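Local coordinates for methyltransferase-like protein 13 (Homo sapiens, PDB 5WCJ) that methylates elongation factor eEF1A using S-adenosyl-L-methionine, with this C-terminal domain modifying the N terminus of eEF1A, at residues N163-D168 with G193-I198. Sequence-based numbering, arbitrary orientation.
Sequences NLVCRD and GEVNEI
Leu164 and Glu197 exchange two backbone hydrogen bonds, Leu164 N to Glu197 O at 2.8 Å and Glu197 N to Leu164 O at 2.9 Å, which define an antiparallel hydrogen-bonded pair. On the face of Leu164, Glu197 OE1 forms salt bridges with Lys172 and Arg190. Beside this pair, Asn163 and Ile198 form the non-hydrogen-bonded pair, CA to CA 4.8 Å. On their face of the sheet a side-chain bond is added: Asn196 ND2 donates to a lone pair of Asn163 OD1 over 3.0 Å, nearly straight (168° at the hydrogen), with the two amide planes only 16° apart. Asn163 CG lies anti to the backbone N (chi1 175°), beside the carbonyl carbon, and from there OD1 meets Asn196 ND2, while Asn163 ND2 is bonded to Asp124 OD1; the amide is thus gripped at both ends. An alanine in place of Asn163 would probably leave Asn196 ND2 and Asp124 OD1 without these mates and the Asn196 amide less firmly fixed in rotation.

Past Val165 and Asn196 the chains separate, and a water accepts from Cys166 N and donates to Val195 O. Val165 CG2 packs against the Asn196 amide, 3.4 Å from ND2, and Val165 CG1 meets Val195 CG1 at 3.7 Å. Val195 CG2 in turn sits over one face of the Arg167 guanidinium, 3.8 Å above its plane and toward the rim.

Strand 197-202 runs antiparallel between 158-164 and 185-190, giving the 3-2-1-4-5-7-6 order characteristic of the Rossmann-like class I methyltransferase fold. The Asn163 side chain lies about 6 Å from bound S-adenosyl-L-homocysteine, so this end of strand 158-164 is beside the cofactor pocket.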
loop_
_atom_site.group_PDB
_atom_site.type_symbol
_atom_site.label_atom_id
_atom_site.label_comp_id
_atom_site.label_asym_id
_atom_site.label_seq_id
_atom_site.Cartn_x
_atom_site.Cartn_y
_atom_site.Cartn_z
ATOM N N ASN A 163 -1.889 -6.634 3.926
ATOM C CA ASN A 163 -3.083 -7.460 3.967
ATOM C C ASN A 163 -2.587 -8.853 4.345
ATOM O O ASN A 163 -1.823 -9.448 3.584
ATOM C CB ASN A 163 -3.759 -7.462 2.606
ATOM C CG ASN A 163 -4.961 -8.398 2.523
ATOM O OD1 ASN A 163 -5.574 -8.723 3.523
ATOM N ND2 ASN A 163 -5.307 -8.819 1.293
ATOM N N LEU A 164 -3.022 -9.370 5.506
ATOM C CA LEU A 164 -2.576 -10.688 6.038
ATOM C C LEU A 164 -3.738 -11.668 6.203
ATOM O O LEU A 164 -4.759 -11.337 6.821
ATOM C CB LEU A 164 -1.906 -10.496 7.385
ATOM C CG LEU A 164 -1.398 -11.718 8.180
ATOM C CD1 LEU A 164 -0.170 -12.279 7.484
ATOM C CD2 LEU A 164 -1.046 -11.295 9.588
ATOM N N VAL A 165 -3.584 -12.854 5.631
ATOM C CA VAL A 165 -4.465 -13.990 5.931
ATOM C C VAL A 165 -3.558 -15.084 6.447
ATOM O O VAL A 165 -2.729 -15.584 5.701
ATOM C CB VAL A 165 -5.221 -14.489 4.716
ATOM C CG1 VAL A 165 -6.004 -15.768 5.074
ATOM C CG2 VAL A 165 -6.167 -13.402 4.180
ATOM N N CYS A 166 -3.689 -15.443 7.715
ATOM C CA CYS A 166 -2.900 -16.526 8.255
ATOM C C CYS A 166 -3.749 -17.294 9.268
ATOM O O CYS A 166 -3.932 -16.827 10.391
ATOM C CB CYS A 166 -1.635 -15.965 8.864
ATOM S SG CYS A 166 -0.397 -17.209 9.280
ATOM N N ARG A 167 -4.335 -18.420 8.826
ATOM C CA ARG A 167 -5.157 -19.263 9.707
ATOM C C ARG A 167 -4.338 -20.088 10.705
ATOM O O ARG A 167 -4.842 -20.437 11.769
ATOM C CB ARG A 167 -6.073 -20.180 8.884
ATOM C CG ARG A 167 -7.148 -19.436 8.100
ATOM C CD ARG A 167 -8.098 -20.392 7.384
ATOM N NE ARG A 167 -9.088 -19.647 6.603
ATOM C CZ ARG A 167 -10.190 -19.094 7.100
ATOM N NH1 ARG A 167 -10.512 -19.193 8.394
ATOM N NH2 ARG A 167 -11.012 -18.438 6.284
ATOM N N ASP A 168 -3.092 -20.397 10.360
ATOM C CA ASP A 168 -2.160 -21.077 11.265
ATOM C C ASP A 168 -1.717 -20.079 12.333
ATOM O O ASP A 168 -0.887 -19.184 12.059
ATOM C CB ASP A 168 -0.992 -21.596 10.442
ATOM C CG ASP A 168 0.090 -22.285 11.263
ATOM O OD1 ASP A 168 0.199 -22.087 12.487
ATOM O OD2 ASP A 168 0.871 -23.009 10.630
ATOM N N GLY A 193 -16.569 -9.581 8.505
ATOM C CA GLY A 193 -17.058 -10.585 7.573
ATOM C C GLY A 193 -15.983 -11.332 6.808
ATOM O O GLY A 193 -16.288 -11.996 5.819
ATOM N N GLU A 194 -14.721 -11.223 7.234
ATOM C CA GLU A 194 -13.641 -11.960 6.566
ATOM C C GLU A 194 -12.470 -12.203 7.491
ATOM O O GLU A 194 -12.350 -11.577 8.539
ATOM C CB GLU A 194 -13.222 -11.288 5.259
ATOM C CG GLU A 194 -12.718 -9.870 5.373
ATOM C CD GLU A 194 -12.496 -9.225 4.004
ATOM O OE1 GLU A 194 -11.327 -9.007 3.624
ATOM O OE2 GLU A 194 -13.495 -8.940 3.300
ATOM N N VAL A 195 -11.631 -13.167 7.118
ATOM C CA VAL A 195 -10.496 -13.572 7.955
ATOM C C VAL A 195 -9.289 -12.582 7.901
ATOM O O VAL A 195 -8.472 -12.540 8.808
ATOM C CB VAL A 195 -10.051 -15.016 7.578
ATOM C CG1 VAL A 195 -9.405 -15.074 6.204
ATOM C CG2 VAL A 195 -9.154 -15.610 8.652
ATOM N N ASN A 196 -9.210 -11.817 6.825
ATOM C CA ASN A 196 -8.115 -10.851 6.566
ATOM C C ASN A 196 -7.934 -9.898 7.710
ATOM O O ASN A 196 -8.924 -9.435 8.306
ATOM C CB ASN A 196 -8.433 -9.996 5.324
ATOM C CG ASN A 196 -8.654 -10.821 4.093
ATOM O OD1 ASN A 196 -9.542 -11.685 4.075
ATOM N ND2 ASN A 196 -7.838 -10.599 3.063
ATOM N N GLU A 197 -6.693 -9.594 8.036
ATOM C CA GLU A 197 -6.444 -8.437 8.848
ATOM C C GLU A 197 -5.412 -7.520 8.205
ATOM O O GLU A 197 -4.548 -7.970 7.451
ATOM C CB GLU A 197 -6.064 -8.823 10.253
ATOM C CG GLU A 197 -4.734 -9.463 10.438
ATOM C CD GLU A 197 -4.600 -10.025 11.849
ATOM O OE1 GLU A 197 -5.466 -10.855 12.264
ATOM O OE2 GLU A 197 -3.629 -9.641 12.529
ATOM N N ILE A 198 -5.528 -6.236 8.499
ATOM C CA ILE A 198 -4.638 -5.246 7.926
ATOM C C ILE A 198 -3.690 -4.826 9.025
ATOM O O ILE A 198 -4.120 -4.475 10.133
ATOM C CB ILE A 198 -5.378 -4.018 7.328
ATOM C CG1 ILE A 198 -6.424 -4.444 6.291
ATOM C CG2 ILE A 198 -4.358 -3.036 6.766
ATOM C CD1 ILE A 198 -5.915 -5.374 5.197
HETATM O O HOH W 1 -5.648 -13.650 9.171
#